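Local coordinates for protein (R)-S-adenosyl-L-methionine hydrolase (Thermus thermophilus, PDB 2CW5) that catalyses the hydrolysis of S-adenosyl-L-methionine to adenosine and L-methionine, working as a homotrimer and lacking chlorinase and fluorinase activity, at residues 179-184 / 244-249; 187-192 / 229-234. All blocks are in the same frame, centred on the assembly; numbering follows the deposited sequence.

Contact 1 of 2, residues 179-184 / 244-249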
loop_
_atom_site.group_PDB
_atom_site.type_symbol
_atom_site.label_atom_id
_atom_site.label_comp_id
_atom_site.label_asym_id
_atom_site.label_seq_id
_atom_site.Cartn_x
_atom_site.Cartn_y
_atom_site.Cartn_z
ATOM N N LEU C 179 12.713 7.312 21.035
ATOM C CA LEU C 179 13.299 7.287 19.698
ATOM C C LEU C 179 12.276 7.640 18.628
ATOM O O LEU C 179 12.502 8.525 17.794
ATOM C CB LEU C 179 13.879 5.898 19.398
ATOM C CG LEU C 179 14.412 5.657 17.975
ATOM C CD1 LEU C 179 15.590 6.577 17.695
ATOM C CD2 LEU C 179 14.843 4.200 17.831
ATOM N N THR C 180 11.148 6.942 18.660
ATOM C CA THR C 180 10.085 7.143 17.686
ATOM C C THR C 180 8.850 6.391 18.192
ATOM O O THR C 180 8.842 5.925 19.327
ATOM C CB THR C 180 10.522 6.589 16.300
ATOM O OG1 THR C 180 9.508 6.851 15.324
ATOM C CG2 THR C 180 10.775 5.082 16.380
ATOM N N PHE C 181 7.814 6.291 17.361
ATOM C CA PHE C 181 6.582 5.582 17.729
ATOM C C PHE C 181 6.229 4.598 16.618
ATOM O O PHE C 181 6.632 4.791 15.474
ATOM C CB PHE C 181 5.419 6.571 17.876
ATOM C CG PHE C 181 5.630 7.607 18.934
ATOM C CD1 PHE C 181 5.382 7.317 20.271
ATOM C CD2 PHE C 181 6.109 8.871 18.598
ATOM C CE1 PHE C 181 5.607 8.269 21.259
ATOM C CE2 PHE C 181 6.336 9.828 19.578
ATOM C CZ PHE C 181 6.086 9.529 20.912
ATOM N N ASP C 182 5.491 3.535 16.936
ATOM C CA ASP C 182 5.099 2.620 15.874
ATOM C C ASP C 182 3.712 3.028 15.382
ATOM O O ASP C 182 3.155 4.026 15.846
ATOM C CB ASP C 182 5.117 1.150 16.325
ATOM C CG ASP C 182 4.133 0.849 17.428
ATOM O OD1 ASP C 182 3.143 1.595 17.591
ATOM O OD2 ASP C 182 4.349 -0.165 18.125
ATOM N N ARG C 183 3.156 2.266 14.448
ATOM C CA ARG C 183 1.855 2.596 13.881
ATOM C C ARG C 183 0.685 2.586 14.863
ATOM O O ARG C 183 -0.382 3.122 14.561
ATOM C CB ARG C 183 1.562 1.667 12.696
ATOM C CG ARG C 183 1.495 0.184 13.033
ATOM C CD ARG C 183 1.942 -0.656 11.836
ATOM N NE ARG C 183 1.610 -2.074 11.968
ATOM C CZ ARG C 183 0.445 -2.609 11.608
ATOM N NH1 ARG C 183 -0.508 -1.844 11.092
ATOM N NH2 ARG C 183 0.237 -3.912 11.752
ATOM N N PHE C 184 0.884 1.995 16.036
ATOM C CA PHE C 184 -0.171 1.929 17.048
ATOM C C PHE C 184 0.006 2.999 18.118
ATOM O O PHE C 184 -0.791 3.091 19.057
ATOM C CB PHE C 184 -0.178 0.553 17.714
ATOM C CG PHE C 184 -0.423 -0.580 16.761
ATOM C CD1 PHE C 184 -1.648 -0.710 16.114
ATOM C CD2 PHE C 184 0.567 -1.523 16.514
ATOM C CE1 PHE C 184 -1.879 -1.765 15.235
ATOM C CE2 PHE C 184 0.344 -2.582 15.633
ATOM C CZ PHE C 184 -0.882 -2.702 14.994
ATOM N N LEU C 244 -0.730 9.390 26.538
ATOM C CA LEU C 244 0.277 9.971 27.421
ATOM C C LEU C 244 0.916 11.248 26.879
ATOM O O LEU C 244 1.803 11.820 27.514
ATOM C CB LEU C 244 1.367 8.939 27.717
ATOM C CG LEU C 244 0.877 7.568 28.192
ATOM C CD1 LEU C 244 2.071 6.697 28.541
ATOM C CD2 LEU C 244 -0.036 7.727 29.397
ATOM N N GLY C 245 0.465 11.691 25.710
ATOM C CA GLY C 245 1.005 12.901 25.112
ATOM C C GLY C 245 2.511 12.872 24.931
ATOM O O GLY C 245 3.189 13.875 25.148
ATOM N N LEU C 246 3.038 11.723 24.521
ATOM C CA LEU C 246 4.479 11.572 24.330
ATOM C C LEU C 246 4.987 12.202 23.040
ATOM O O LEU C 246 4.234 12.393 22.084
ATOM C CB LEU C 246 4.857 10.089 24.343
ATOM C CG LEU C 246 4.410 9.294 25.572
ATOM C CD1 LEU C 246 4.843 7.844 25.429
ATOM C CD2 LEU C 246 5.004 9.911 26.829
ATOM N N LYS C 247 6.276 12.520 23.025
ATOM C CA LYS C 247 6.917 13.108 21.858
ATOM C C LYS C 247 8.352 12.600 21.741
ATOM O O LYS C 247 8.986 12.279 22.746
ATOM C CB LYS C 247 6.907 14.637 21.957
ATOM C CG LYS C 247 5.514 15.241 21.854
ATOM C CD LYS C 247 5.563 16.745 21.633
ATOM C CE LYS C 247 4.181 17.297 21.286
ATOM N NZ LYS C 247 3.195 17.091 22.386
ATOM N N GLU C 248 8.854 12.514 20.513
ATOM C CA GLU C 248 10.219 12.052 20.284
ATOM C C GLU C 248 11.212 12.964 20.994
ATOM O O GLU C 248 11.016 14.183 21.057
ATOM C CB GLU C 248 10.536 12.027 18.785
ATOM C CG GLU C 248 9.695 11.041 17.993
ATOM C CD GLU C 248 8.451 11.672 17.386
ATOM O OE1 GLU C 248 7.820 12.531 18.047
ATOM O OE2 GLU C 248 8.102 11.298 16.246
ATOM N N GLY C 249 12.275 12.364 21.528
ATOM C CA GLY C 249 13.293 13.130 22.225
ATOM C C GLY C 249 13.023 13.247 23.709
ATOM O O GLY C 249 13.914 13.582 24.487
HETATM O O HOH W 1 9.826 9.486 14.757
#
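Phe181 turns the edge of its ring, not a face, to a carboxylate: Glu248 OE1 lies near the ring plane, 3.4 Å from Phe181 CE2. The carboxylate plane stands 76° from that of the ring. With the partly negative oxygen set against the partly positive C-H rim, the placement is consistent with a weakly favourable electrostatic contact. Lys247 N also lies near the ring plane, 3.7 Å from Phe181 CZ, and Leu246 CB packs 3.7 Å from Phe181 CE1. CG lies anti to the carbonyl carbon (chi1 -61°), and from there the ring extends to 244-249, although the CB of Phe181 does not point at it. Phe181 supplies the largest share of the 241 Å² buried here.

Direct hydrogen bonds between the two segments are absent; one water does the polar bridging. It accepts from Thr180 OG1 at 2.7 Å and donates to Glu248 OE2 at 2.9 Å. A bend at chi2 (94°) takes Glu248 CD off an extended course. Before the bend, Glu248 CG rests 3.9 Å from Thr180 CA. Arg241 makes a long, weak ion pair with the same OE2.

Strand 175-181 carries a classic beta bulge, in which Leu179 and Thr180 together stand opposite the single residue Ile188. Gly245, with positive phi, is the C' residue of the Schellman motif that ends helix 240-243. The contact sets the link from that helix to strand 251-254 against strand 175-181, with Ala187 of strand 187-189 touching both Phe181 and Leu246, and helix 45-55 packing on Leu179 and Thr180.

Contact 2 of 2, residues 187-192 / 229-234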
loop_
_atom_site.group_PDB
_atom_site.type_symbol
_atom_site.label_atom_id
_atom_site.label_comp_id
_atom_site.label_asym_id
_atom_site.label_seq_id
_atom_site.Cartn_x
_atom_site.Cartn_y
_atom_site.Cartn_z
ATOM N N ALA C 187 5.518 3.812 22.022
ATOM C CA ALA C 187 6.746 4.594 22.008
ATOM C C ALA C 187 7.968 3.681 22.080
ATOM O O ALA C 187 8.059 2.817 22.953
ATOM C CB ALA C 187 6.751 5.566 23.171
ATOM N N ILE C 188 8.892 3.866 21.144
ATOM C CA ILE C 188 10.126 3.090 21.114
ATOM C C ILE C 188 11.184 3.969 21.773
ATOM O O ILE C 188 11.343 5.130 21.392
ATOM C CB ILE C 188 10.580 2.799 19.662
ATOM C CG1 ILE C 188 9.431 2.182 18.858
ATOM C CG2 ILE C 188 11.802 1.892 19.679
ATOM C CD1 ILE C 188 8.931 0.845 19.387
ATOM N N THR C 189 11.902 3.432 22.757
ATOM C CA THR C 189 12.928 4.211 23.436
ATOM C C THR C 189 14.310 3.706 23.054
ATOM O O THR C 189 14.441 2.699 22.356
ATOM C CB THR C 189 12.792 4.138 24.974
ATOM O OG1 THR C 189 13.291 2.881 25.442
ATOM C CG2 THR C 189 11.322 4.293 25.389
ATOM N N THR C 190 15.333 4.417 23.513
ATOM C CA THR C 190 16.717 4.060 23.228
ATOM C C THR C 190 17.297 3.155 24.317
ATOM O O THR C 190 18.476 2.798 24.274
ATOM C CB THR C 190 17.598 5.328 23.119
ATOM O OG1 THR C 190 17.457 6.110 24.315
ATOM C CG2 THR C 190 17.188 6.165 21.918
ATOM N N LEU C 191 16.473 2.788 25.295
ATOM C CA LEU C 191 16.927 1.928 26.388
ATOM C C LEU C 191 17.044 0.463 25.974
ATOM O O LEU C 191 16.144 -0.084 25.341
ATOM C CB LEU C 191 15.979 2.046 27.585
ATOM C CG LEU C 191 16.016 3.382 28.323
ATOM C CD1 LEU C 191 15.007 3.361 29.459
ATOM C CD2 LEU C 191 17.423 3.629 28.864
ATOM N N LEU C 192 18.156 -0.166 26.349
ATOM C CA LEU C 192 18.402 -1.569 26.013
ATOM C C LEU C 192 17.937 -2.556 27.076
ATOM O O LEU C 192 17.924 -3.765 26.844
ATOM C CB LEU C 192 19.892 -1.780 25.741
ATOM C CG LEU C 192 20.370 -1.094 24.463
ATOM C CD1 LEU C 192 21.891 -1.058 24.431
ATOM C CD2 LEU C 192 19.802 -1.836 23.249
ATOM N N GLY C 229 14.715 -5.440 20.826
ATOM C CA GLY C 229 15.622 -5.321 21.954
ATOM C C GLY C 229 15.628 -3.966 22.641
ATOM O O GLY C 229 16.481 -3.706 23.490
ATOM N N LEU C 230 14.691 -3.095 22.278
ATOM C CA LEU C 230 14.611 -1.771 22.892
ATOM C C LEU C 230 13.377 -1.677 23.781
ATOM O O LEU C 230 12.337 -2.274 23.481
ATOM C CB LEU C 230 14.550 -0.687 21.814
ATOM C CG LEU C 230 15.765 -0.588 20.887
ATOM C CD1 LEU C 230 15.538 0.513 19.853
ATOM C CD2 LEU C 230 17.012 -0.302 21.711
ATOM N N LEU C 231 13.488 -0.934 24.877
ATOM C CA LEU C 231 12.359 -0.783 25.788
ATOM C C LEU C 231 11.254 -0.010 25.079
ATOM O O LEU C 231 11.515 0.965 24.376
ATOM C CB LEU C 231 12.784 -0.047 27.070
ATOM C CG LEU C 231 11.704 0.140 28.151
ATOM C CD1 LEU C 231 12.352 0.336 29.512
ATOM C CD2 LEU C 231 10.819 1.325 27.808
ATOM N N GLU C 232 10.018 -0.463 25.256
ATOM C CA GLU C 232 8.875 0.184 24.634
ATOM C C GLU C 232 7.816 0.516 25.678
ATOM O O GLU C 232 7.776 -0.094 26.745
ATOM C CB GLU C 232 8.274 -0.731 23.560
ATOM C CG GLU C 232 9.115 -0.840 22.291
ATOM C CD GLU C 232 8.552 -1.836 21.284
ATOM O OE1 GLU C 232 7.313 -1.921 21.145
ATOM O OE2 GLU C 232 9.353 -2.521 20.615
ATOM N N VAL C 233 6.975 1.497 25.360
ATOM C CA VAL C 233 5.885 1.922 26.236
ATOM C C VAL C 233 4.594 1.882 25.430
ATOM O O VAL C 233 4.455 2.589 24.430
ATOM C CB VAL C 233 6.092 3.362 26.753
ATOM C CG1 VAL C 233 4.843 3.835 27.503
ATOM C CG2 VAL C 233 7.299 3.414 27.674
ATOM N N ALA C 234 3.647 1.053 25.861
ATOM C CA ALA C 234 2.384 0.931 25.148
ATOM C C ALA C 234 1.166 1.098 26.044
ATOM O O ALA C 234 1.259 1.050 27.269
ATOM C CB ALA C 234 2.319 -0.420 24.440
HETATM O O HOH W 2 18.247 -5.156 24.724
#
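Thr189 and Leu231 meet through a shared carbonyl: Leu231 O accepts from both Thr189 N and Thr189 OG1. The amide approaches nearly along the C=O axis (175°), whereas the hydroxyl, 2.8 Å from Leu231 O, stands above the carbonyl plane. Followed outward, Thr189 CB lies 3.5 Å from Leu231 O, and its two branches then part. OG1 sits between the backbone N and the carbonyl carbon (chi1 77°), where it also touches Leu231 CB; CG2 lies 3.5 Å from Leu231 O and packs against Leu231 CD2 at 3.9 Å. Having donated to the carbonyl, OG1 accepts from Leu191 N, closing an ST turn. A valine here would probably leave Leu231 O with the Thr189 amide as its one donor across the contact and Leu191 N without its side-chain acceptor, making the turn less firmly held.

Strands 187-189 and 231-235 are antiparallel neighbours in the seven-stranded antiparallel sheet of the C-terminal domain; the N-to-C directions of segments 187-189 and 231-234 are 159° apart. Ala187 and Val233 form the hydrogen-bonded pair, with reciprocal N-to-O bonds, and Ile188 and Glu232 the adjacent non-hydrogen-bonded pair. Beyond Thr189 the chain makes its turn, yet Leu231 N still reaches Leu191 O at 2.8 Å.

On the face carrying Ile188 and Glu232, these two side chains run side by side in the same direction, Ile188 CD1 coming to 3.3 Å from Glu232 CD. Tyr50 of helix 45-55 touches both, and Tyr224 OH makes a weak hydrogen bond with Glu232 OE1; Glu232 probably binds S-adenosyl-L-methionine, as its counterparts do in related enzymes. At the turn end, Leu192 CD2 meets Leu230 CD2 at 3.5 Å, and one water donates to both Leu192 O and Gly229 O.

From the N terminus, the chain first builds the mixed sheet, from strand 4-8 to strand 157-158, and then strand 175-181 brings in the first half of contact 1. It turns back directly into strand 187-189, which opens contact 2. After strands 199-202, 205-208 and 221-225, strand 231-235 closes that inner loop; helix 240-243 then leads to 244-249, which closes the outer one. The contacts are therefore nested without crossing, their centres 10 Å apart. Adjacent strands join them: Leu179 N to Ile188 O (2.6 Å) and Thr180 O to Ile188 N (2.7 Å) are probable hydrogen bonds. Together they tie three neighbouring strands of the C-terminal sheet to the connection entering strand 251-254.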